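Local structure of putative polyphosphate kinase 2 (Pseudomonas aeruginosa PAO1, 3CZP) at residues W351-A356 / T361-S366; E420-R425 / E437-N442; D458-S461 / P466-L469. The protein converts AMP to ADP, and less efficiently GMP to GDP, with inorganic polyphosphate as phosphate donor and magnesium as cofactor. All coordinates share one frame; numbering follows the deposited sequence.

Contact 1: W351-A356 / T361-S366; sequences WRHIPA and TIFDRS
Pro355 and Thr361 mark the closest backbone approach of the two segments, with CA atoms 6.0 Å apart. Residues 351-354 form a type I beta turn at the end of helix 348-351, and the chain then runs extended through Pro355 before returning as strand 360-364 of the parallel sheet. Thr361 and Phe363, two residues apart on that strand, meet the loop, whereas Ile362 packs on helix 313-321.

Thr361 puts its hydroxyl against the proline. OG1 sits beside the backbone N (chi1 -58°) and is almost equidistant from three ring methylenes, the nearest being Pro355 CB at 3.4 Å. The same oxygen is 3.6 Å from His353 O, and no hydrogen bond joins them. The other branch, CG2, turns along the strand and lies 3.5 Å above one face of the Phe363 ring, offset toward its rim.

Phe363 reaches the loop with the far end of its ring: CZ is 3.7 Å from His353 CB, with CE1 alongside, and the approach is oblique. The imidazole is backed on one face by Arg352 CG, 3.6 Å above its plane. Arg352 NH1 pairs with Glu341 of its own chain and NH2 with Glu340 of the second subunit. Val302 of the neighbouring strand 300-307 touches both Pro355 and Phe363, and these three form an apolar patch. At the C-terminal end of the strand, Asp364 makes a long, weak ion pair with Lys313, consistent with the Walker B-like position of a P-loop kinase, and a salt bridge to Arg70 of the second subunit.

With no hydrogen bond or ion pair between them, loop and strand meet by van der Waals contact, partly a hydroxyl oxygen against C-H groups, and their fit rests on shape rather than on directional bonds.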
loop_
_atom_site.group_PDB
_atom_site.type_symbol
_atom_site.label_atom_id
_atom_site.label_comp_id
_atom_site.label_asym_id
_atom_site.label_seq_id
_atom_site.Cartn_x
_atom_site.Cartn_y
_atom_site.Cartn_z
ATOM N N TRP A 351 8.697 4.507 -6.106
ATOM C CA TRP A 351 9.232 4.074 -4.812
ATOM C C TRP A 351 8.488 2.852 -4.232
ATOM O O TRP A 351 9.068 2.042 -3.467
ATOM C CB TRP A 351 9.222 5.262 -3.813
ATOM C CG TRP A 351 10.479 6.070 -3.795
ATOM C CD1 TRP A 351 10.661 7.300 -4.370
ATOM C CD2 TRP A 351 11.745 5.691 -3.249
ATOM N NE1 TRP A 351 11.954 7.722 -4.178
ATOM C CE2 TRP A 351 12.629 6.767 -3.461
ATOM C CE3 TRP A 351 12.221 4.547 -2.584
ATOM C CZ2 TRP A 351 13.972 6.731 -3.044
ATOM C CZ3 TRP A 351 13.540 4.524 -2.177
ATOM C CH2 TRP A 351 14.394 5.608 -2.392
ATOM N N ARG A 352 7.189 2.806 -4.468
ATOM C CA ARG A 352 6.301 1.797 -3.909
ATOM C C ARG A 352 6.646 0.452 -4.491
ATOM O O ARG A 352 6.319 -0.560 -3.925
ATOM C CB ARG A 352 4.807 2.146 -4.150
ATOM C CG ARG A 352 4.368 1.843 -5.544
ATOM C CD ARG A 352 2.976 2.328 -5.924
ATOM N NE ARG A 352 1.877 1.702 -5.172
ATOM C CZ ARG A 352 0.588 1.846 -5.508
ATOM N NH1 ARG A 352 0.239 2.565 -6.572
ATOM N NH2 ARG A 352 -0.374 1.310 -4.775
ATOM N N HIS A 353 7.318 0.447 -5.630
ATOM C CA HIS A 353 7.769 -0.770 -6.257
ATOM C C HIS A 353 9.223 -1.125 -6.090
ATOM O O HIS A 353 9.668 -2.090 -6.708
ATOM C CB HIS A 353 7.500 -0.695 -7.765
ATOM C CG HIS A 353 6.062 -0.764 -8.087
ATOM N ND1 HIS A 353 5.294 -1.856 -7.778
ATOM C CD2 HIS A 353 5.231 0.149 -8.644
ATOM C CE1 HIS A 353 4.044 -1.621 -8.137
ATOM N NE2 HIS A 353 3.987 -0.419 -8.688
ATOM N N ILE A 354 9.971 -0.394 -5.272
ATOM C CA ILE A 354 11.417 -0.656 -5.154
ATOM C C ILE A 354 11.640 -1.954 -4.430
ATOM O O ILE A 354 10.984 -2.223 -3.446
ATOM C CB ILE A 354 12.101 0.507 -4.446
ATOM C CG1 ILE A 354 12.183 1.701 -5.423
ATOM C CG2 ILE A 354 13.430 0.098 -3.806
ATOM C CD1 ILE A 354 13.113 1.477 -6.580
ATOM N N PRO A 355 12.596 -2.777 -4.903
ATOM C CA PRO A 355 12.763 -4.085 -4.259
ATOM C C PRO A 355 13.395 -4.065 -2.870
ATOM O O PRO A 355 14.230 -3.218 -2.564
ATOM C CB PRO A 355 13.614 -4.866 -5.287
ATOM C CG PRO A 355 14.365 -3.808 -6.021
ATOM C CD PRO A 355 13.464 -2.619 -6.085
ATOM N N ALA A 356 12.952 -4.967 -2.011
ATOM C CA ALA A 356 13.701 -5.296 -0.813
ATOM C C ALA A 356 15.052 -5.953 -1.189
ATOM O O ALA A 356 15.253 -6.402 -2.314
ATOM C CB ALA A 356 12.912 -6.209 0.041
ATOM N N THR A 361 13.545 -6.277 -9.509
ATOM C CA THR A 361 12.329 -5.653 -10.061
ATOM C C THR A 361 12.692 -5.169 -11.448
ATOM O O THR A 361 13.733 -4.574 -11.674
ATOM C CB THR A 361 11.802 -4.486 -9.243
ATOM O OG1 THR A 361 11.516 -4.921 -7.915
ATOM C CG2 THR A 361 10.543 -3.871 -9.905
ATOM N N ILE A 362 11.829 -5.491 -12.390
ATOM C CA ILE A 362 11.977 -5.077 -13.766
ATOM C C ILE A 362 10.824 -4.062 -14.062
ATOM O O ILE A 362 9.625 -4.356 -13.798
ATOM C CB ILE A 362 11.824 -6.292 -14.666
ATOM C CG1 ILE A 362 12.870 -7.388 -14.358
ATOM C CG2 ILE A 362 11.845 -5.855 -16.141
ATOM C CD1 ILE A 362 12.847 -8.564 -15.384
ATOM N N PHE A 363 11.203 -2.906 -14.623
ATOM C CA PHE A 363 10.310 -1.847 -14.934
ATOM C C PHE A 363 10.172 -1.804 -16.451
ATOM O O PHE A 363 11.095 -1.450 -17.182
ATOM C CB PHE A 363 10.797 -0.513 -14.377
ATOM C CG PHE A 363 10.655 -0.375 -12.891
ATOM C CD1 PHE A 363 9.450 0.014 -12.337
ATOM C CD2 PHE A 363 11.719 -0.683 -12.036
ATOM C CE1 PHE A 363 9.290 0.133 -10.960
ATOM C CE2 PHE A 363 11.586 -0.547 -10.636
ATOM C CZ PHE A 363 10.368 -0.139 -10.108
ATOM N N ASP A 364 9.013 -2.207 -16.912
ATOM C CA ASP A 364 8.669 -2.051 -18.295
ATOM C C ASP A 364 8.035 -0.684 -18.466
ATOM O O ASP A 364 6.856 -0.477 -18.176
ATOM C CB ASP A 364 7.746 -3.174 -18.723
ATOM C CG ASP A 364 7.457 -3.161 -20.223
ATOM O OD1 ASP A 364 7.989 -2.300 -20.979
ATOM O OD2 ASP A 364 6.672 -4.020 -20.651
ATOM N N ARG A 365 8.864 0.250 -18.927
ATOM C CA ARG A 365 8.641 1.691 -18.780
ATOM C C ARG A 365 8.786 2.063 -17.318
ATOM O O ARG A 365 8.800 1.196 -16.464
ATOM C CB ARG A 365 7.313 2.129 -19.362
ATOM C CG ARG A 365 7.119 1.639 -20.760
ATOM C CD ARG A 365 5.769 1.986 -21.257
ATOM N NE ARG A 365 5.728 3.375 -21.687
ATOM C CZ ARG A 365 4.839 3.874 -22.541
ATOM N NH1 ARG A 365 3.911 3.083 -23.081
ATOM N NH2 ARG A 365 4.884 5.173 -22.879
ATOM N N SER A 366 9.015 3.327 -17.035
ATOM C CA SER A 366 9.586 3.668 -15.757
ATOM C C SER A 366 9.337 5.115 -15.465
ATOM O O SER A 366 8.537 5.754 -16.131
ATOM C CB SER A 366 11.119 3.385 -15.785
ATOM O OG SER A 366 11.783 4.452 -16.483
#

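Contact 2: E420-R425 / E437-N442; sequences ERFKER and EEDWRN
Phe422 drives the edge of its ring into the face of Trp440, a T-shaped pair with ring centroids 5.4 Å apart and planes at 79°. The touching atom is Phe422 CD2, which stands 4.0 Å above the indole plane, toward the rim near CZ2 and CH2. Farther round the phenyl perimeter, CE2 comes within 3.3 Å of Asp439 O, and this carbonyl oxygen lies at the ring edge, near its plane. Asp439 O is buried here and has no hydrogen-bond partner in the model; the slightly positive C-H edge probably offsets its partial charge in part. The carboxylate approaches differently: OD2 comes from above the ring plane, over the rim, 3.5 Å from Phe422 CZ.

These contacts tie helix 415-427 to the segment 437-442 ahead of helix 446-460. Asp439 also touches Asp309, and Phe422 touches Ala310, both in the P-loop between strand 300-307 and helix 313-321. Residues 437-442 are therefore probably part of the lid that in P-loop kinases commonly covers the phosphate-binding loop.

Asp439 reaches the ring because its CG lies between backbone N and carbonyl carbon (chi1 53°), while OD1 is hydrogen-bonded to Thr436 OG1. Beyond this shell, Ile435 touches Trp440. Helix 415-427 is fixed in turn by Arg421, whose NH1 bonds to Ala310 O and NH2 to Ala472 O.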
loop_
_atom_site.group_PDB
_atom_site.type_symbol
_atom_site.label_atom_id
_atom_site.label_comp_id
_atom_site.label_asym_id
_atom_site.label_seq_id
_atom_site.Cartn_x
_atom_site.Cartn_y
_atom_site.Cartn_z
ATOM N N GLU A 420 8.179 -2.468 -40.319
ATOM C CA GLU A 420 8.219 -3.915 -40.561
ATOM C C GLU A 420 7.568 -4.627 -39.402
ATOM O O GLU A 420 6.805 -5.577 -39.582
ATOM C CB GLU A 420 9.661 -4.413 -40.631
ATOM C CG GLU A 420 10.399 -4.103 -41.924
ATOM C CD GLU A 420 11.896 -4.474 -41.826
ATOM O OE1 GLU A 420 12.421 -4.685 -40.697
ATOM O OE2 GLU A 420 12.538 -4.560 -42.861
ATOM N N ARG A 421 7.882 -4.176 -38.195
ATOM C CA ARG A 421 7.341 -4.830 -37.021
ATOM C C ARG A 421 5.854 -4.495 -36.843
ATOM O O ARG A 421 5.090 -5.339 -36.394
ATOM C CB ARG A 421 8.202 -4.492 -35.789
ATOM C CG ARG A 421 9.666 -5.024 -35.935
ATOM C CD ARG A 421 10.433 -5.020 -34.593
ATOM N NE ARG A 421 11.788 -5.551 -34.730
ATOM C CZ ARG A 421 12.732 -5.445 -33.801
ATOM N NH1 ARG A 421 12.472 -4.869 -32.636
ATOM N NH2 ARG A 421 13.921 -5.968 -33.993
ATOM N N PHE A 422 5.441 -3.289 -37.251
ATOM C CA PHE A 422 4.030 -2.883 -37.169
ATOM C C PHE A 422 3.194 -3.682 -38.159
ATOM O O PHE A 422 2.056 -4.015 -37.867
ATOM C CB PHE A 422 3.868 -1.380 -37.415
ATOM C CG PHE A 422 4.149 -0.501 -36.201
ATOM C CD1 PHE A 422 4.819 -0.975 -35.076
ATOM C CD2 PHE A 422 3.765 0.838 -36.219
ATOM C CE1 PHE A 422 5.075 -0.130 -33.988
ATOM C CE2 PHE A 422 4.015 1.677 -35.146
ATOM C CZ PHE A 422 4.670 1.189 -34.023
ATOM N N LYS A 423 3.769 -4.005 -39.307
ATOM C CA LYS A 423 3.102 -4.856 -40.283
ATOM C C LYS A 423 3.088 -6.319 -39.817
ATOM O O LYS A 423 2.036 -6.953 -39.865
ATOM C CB LYS A 423 3.716 -4.686 -41.684
ATOM C CG LYS A 423 3.628 -3.255 -42.186
ATOM C CD LYS A 423 3.927 -3.117 -43.661
ATOM C CE LYS A 423 5.413 -3.204 -43.984
ATOM N NZ LYS A 423 5.586 -3.110 -45.507
ATOM N N GLU A 424 4.212 -6.838 -39.318
ATOM C CA GLU A 424 4.248 -8.239 -38.855
ATOM C C GLU A 424 3.231 -8.500 -37.743
ATOM O O GLU A 424 2.579 -9.537 -37.721
ATOM C CB GLU A 424 5.654 -8.658 -38.402
ATOM C CG GLU A 424 5.821 -10.169 -38.126
ATOM C CD GLU A 424 5.298 -11.080 -39.263
ATOM O OE1 GLU A 424 5.583 -10.818 -40.462
ATOM O OE2 GLU A 424 4.583 -12.069 -38.957
ATOM N N ARG A 425 3.103 -7.555 -36.817
ATOM C CA ARG A 425 2.105 -7.643 -35.746
ATOM C C ARG A 425 0.691 -7.861 -36.295
ATOM O O ARG A 425 -0.012 -8.797 -35.899
ATOM C CB ARG A 425 2.144 -6.382 -34.873
ATOM C CG ARG A 425 3.231 -6.390 -33.804
ATOM C CD ARG A 425 3.258 -5.060 -33.032
ATOM N NE ARG A 425 3.908 -5.128 -31.718
ATOM C CZ ARG A 425 5.214 -5.334 -31.509
ATOM N NH1 ARG A 425 6.066 -5.532 -32.513
ATOM N NH2 ARG A 425 5.686 -5.346 -30.278
ATOM N N GLU A 437 -4.532 2.769 -32.332
ATOM C CA GLU A 437 -4.808 4.096 -32.921
ATOM C C GLU A 437 -3.702 5.133 -32.630
ATOM O O GLU A 437 -3.410 5.995 -33.469
ATOM C CB GLU A 437 -6.172 4.623 -32.426
ATOM C CG GLU A 437 -6.649 5.925 -33.103
ATOM C CD GLU A 437 -8.031 6.386 -32.634
ATOM O OE1 GLU A 437 -8.324 6.296 -31.421
ATOM O OE2 GLU A 437 -8.822 6.854 -33.483
ATOM N N GLU A 438 -3.082 5.024 -31.452
ATOM C CA GLU A 438 -2.145 6.034 -30.942
ATOM C C GLU A 438 -0.701 5.931 -31.462
ATOM O O GLU A 438 -0.065 6.960 -31.685
ATOM C CB GLU A 438 -2.124 6.023 -29.402
ATOM C CG GLU A 438 -1.616 4.715 -28.753
ATOM C CD GLU A 438 -1.118 4.912 -27.331
ATOM O OE1 GLU A 438 -1.699 5.742 -26.600
ATOM O OE2 GLU A 438 -0.139 4.238 -26.949
ATOM N N ASP A 439 -0.173 4.717 -31.632
ATOM C CA ASP A 439 1.251 4.565 -31.979
ATOM C C ASP A 439 1.528 4.660 -33.495
ATOM O O ASP A 439 2.665 4.477 -33.930
ATOM C CB ASP A 439 1.881 3.316 -31.337
ATOM C CG ASP A 439 1.106 2.031 -31.611
ATOM O OD1 ASP A 439 -0.084 1.939 -31.244
ATOM O OD2 ASP A 439 1.710 1.091 -32.165
ATOM N N TRP A 440 0.490 4.963 -34.280
ATOM C CA TRP A 440 0.665 5.539 -35.629
ATOM C C TRP A 440 0.868 7.061 -35.562
ATOM O O TRP A 440 1.523 7.639 -36.430
ATOM C CB TRP A 440 -0.518 5.201 -36.545
ATOM C CG TRP A 440 -0.441 3.816 -37.067
ATOM C CD1 TRP A 440 -1.225 2.759 -36.710
ATOM C CD2 TRP A 440 0.504 3.316 -38.027
ATOM N NE1 TRP A 440 -0.840 1.631 -37.403
ATOM C CE2 TRP A 440 0.220 1.943 -38.215
ATOM C CE3 TRP A 440 1.560 3.895 -38.747
ATOM C CZ2 TRP A 440 0.953 1.135 -39.100
ATOM C CZ3 TRP A 440 2.292 3.092 -39.630
ATOM C CH2 TRP A 440 1.981 1.727 -39.796
ATOM N N ARG A 441 0.305 7.695 -34.532
ATOM C CA ARG A 441 0.556 9.109 -34.254
ATOM C C ARG A 441 1.960 9.320 -33.657
ATOM O O ARG A 441 2.691 10.180 -34.144
ATOM C CB ARG A 441 -0.540 9.709 -33.346
ATOM C CG ARG A 441 -1.963 9.615 -33.930
ATOM C CD ARG A 441 -3.042 10.090 -32.956
ATOM N NE ARG A 441 -4.389 9.712 -33.399
ATOM C CZ ARG A 441 -5.533 10.154 -32.865
ATOM N NH1 ARG A 441 -6.696 9.737 -33.355
ATOM N NH2 ARG A 441 -5.535 11.016 -31.851
ATOM N N ASN A 442 2.340 8.541 -32.632
ATOM C CA ASN A 442 3.701 8.614 -32.020
ATOM C C ASN A 442 4.850 8.442 -33.031
ATOM O O ASN A 442 5.951 8.973 -32.835
ATOM C CB ASN A 442 3.888 7.555 -30.913
ATOM C CG ASN A 442 3.040 7.819 -29.659
ATOM O OD1 ASN A 442 2.670 8.961 -29.357
ATOM N ND2 ASN A 442 2.751 6.748 -28.913
#

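Contact 3: D458-S461 / P466-L469; sequences DRTS and PWTL
Trp467, on the way into the last strand, leans back against Thr460 and Ser461, where helix 446-460 ends. Its CB lies 3.7 Å from Ser461 OG, the oxygen that also takes the hydrogen bond of the Trp467 backbone N (2.8 Å, N-H...O angle 159°). Beyond CG, CD1 passes 3.7 Å from Thr460 OG1 and almost as near to Thr460 O, with Ser461 N also at the indole edge, close to the ring plane. At NE1 the ring finds its polar partner: it donates to Thr460 OG1 over 3.0 Å at 152°, with the oxygen in the indole plane. Met456, Val457 and Lys408 touch the side chain, and Tyr368 meets the indole edge-to-face.

Thr460 OG1 lies between its own backbone N and carbonyl carbon and is also hydrogen-bonded to Met456 O, one turn back in the helix. Since that carbonyl can only accept, the hydroxyl accepts from NE1 and donates to Met456 O. Asn393 and Tyr389 of helix 382-402 flank the threonine, and Lys408 NZ bonds to its carbonyl oxygen.

This is the tight alpha-to-beta connection leading into the last strand of the parallel sheet. Two neighbouring hydroxyls accept the two N-H groups of one tryptophan, which probably fixes its backbone position and the rotation of its buried indole, together with the packing around it.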
loop_
_atom_site.group_PDB
_atom_site.type_symbol
_atom_site.label_atom_id
_atom_site.label_comp_id
_atom_site.label_asym_id
_atom_site.label_seq_id
_atom_site.Cartn_x
_atom_site.Cartn_y
_atom_site.Cartn_z
ATOM N N ASP A 458 22.222 12.279 -21.971
ATOM C CA ASP A 458 23.126 13.308 -21.500
ATOM C C ASP A 458 22.980 13.683 -20.019
ATOM O O ASP A 458 23.976 13.834 -19.307
ATOM C CB ASP A 458 22.915 14.580 -22.304
ATOM C CG ASP A 458 23.804 15.700 -21.839
ATOM O OD1 ASP A 458 25.048 15.565 -21.987
ATOM O OD2 ASP A 458 23.267 16.719 -21.335
ATOM N N ARG A 459 21.743 13.856 -19.546
ATOM C CA ARG A 459 21.525 14.429 -18.224
ATOM C C ARG A 459 21.446 13.360 -17.113
ATOM O O ARG A 459 21.614 13.670 -15.934
ATOM C CB ARG A 459 20.255 15.288 -18.231
ATOM C CG ARG A 459 20.067 16.186 -19.467
ATOM C CD ARG A 459 20.185 17.676 -19.217
ATOM N NE ARG A 459 19.043 18.370 -19.826
ATOM C CZ ARG A 459 18.979 18.845 -21.068
ATOM N NH1 ARG A 459 20.017 18.762 -21.899
ATOM N NH2 ARG A 459 17.853 19.421 -21.476
ATOM N N THR A 460 21.165 12.102 -17.469
ATOM C CA THR A 460 20.945 11.040 -16.443
ATOM C C THR A 460 21.779 9.779 -16.683
ATOM O O THR A 460 21.612 8.790 -15.998
ATOM C CB THR A 460 19.416 10.606 -16.312
ATOM O OG1 THR A 460 18.961 10.044 -17.560
ATOM C CG2 THR A 460 18.470 11.799 -15.954
ATOM N N SER A 461 22.668 9.793 -17.656
ATOM C CA SER A 461 23.620 8.662 -17.757
ATOM C C SER A 461 24.814 8.983 -16.892
ATOM O O SER A 461 25.698 9.692 -17.319
ATOM C CB SER A 461 24.065 8.406 -19.168
ATOM O OG SER A 461 24.754 7.172 -19.183
ATOM N N PRO A 466 24.662 4.314 -15.416
ATOM C CA PRO A 466 24.740 4.609 -16.845
ATOM C C PRO A 466 23.557 4.093 -17.664
ATOM O O PRO A 466 22.962 3.057 -17.362
ATOM C CB PRO A 466 26.052 3.945 -17.289
ATOM C CG PRO A 466 26.443 3.005 -16.207
ATOM C CD PRO A 466 25.650 3.309 -14.978
ATOM N N TRP A 467 23.201 4.841 -18.705
ATOM C CA TRP A 467 22.310 4.324 -19.728
ATOM C C TRP A 467 23.024 3.374 -20.708
ATOM O O TRP A 467 24.099 3.681 -21.158
ATOM C CB TRP A 467 21.734 5.473 -20.524
ATOM C CG TRP A 467 20.519 6.006 -19.906
ATOM C CD1 TRP A 467 20.432 7.103 -19.153
ATOM C CD2 TRP A 467 19.199 5.450 -19.993
ATOM N NE1 TRP A 467 19.160 7.299 -18.756
ATOM C CE2 TRP A 467 18.364 6.292 -19.237
ATOM C CE3 TRP A 467 18.646 4.328 -20.642
ATOM C CZ2 TRP A 467 16.993 6.061 -19.082
ATOM C CZ3 TRP A 467 17.291 4.075 -20.485
ATOM C CH2 TRP A 467 16.459 4.952 -19.731
ATOM N N THR A 468 22.370 2.260 -21.063
ATOM C CA THR A 468 22.849 1.335 -22.092
ATOM C C THR A 468 21.937 1.443 -23.252
ATOM O O THR A 468 20.764 1.179 -23.125
ATOM C CB THR A 468 22.819 -0.140 -21.618
ATOM O OG1 THR A 468 23.484 -0.224 -20.363
ATOM C CG2 THR A 468 23.486 -1.129 -22.672
ATOM N N LEU A 469 22.492 1.879 -24.375
ATOM C CA LEU A 469 21.763 1.952 -25.599
ATOM C C LEU A 469 21.875 0.576 -26.289
ATOM O O LEU A 469 22.976 0.119 -26.615
ATOM C CB LEU A 469 22.300 3.119 -26.483
ATOM C CG LEU A 469 22.434 4.494 -25.799
ATOM C CD1 LEU A 469 23.231 5.492 -26.638
ATOM C CD2 LEU A 469 21.067 5.093 -25.347
#

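How the contacts relate
All three contacts belong to the second PPK2 region. Contacts 1 and 3 reach the same parallel sheet: contact 1 at strand 360-364, next to the outermost strand 330-333, and contact 3 at the other outermost strand, 467-471, with about 18 Å between centres. Contact 2 lies farthest from the chain centre and joins a helix to the segment leading into helix 446-460, whose far end enters contact 3. Contact 1 is buried, without hydrogen bonds; contact 2, though peripheral, is also buried and has an edge-to-face pair of Phe422 and Trp440. Contact 3, partly buried, alone has hydrogen bonds across its segments. Of the three, only contact 1 has partners in the second subunit.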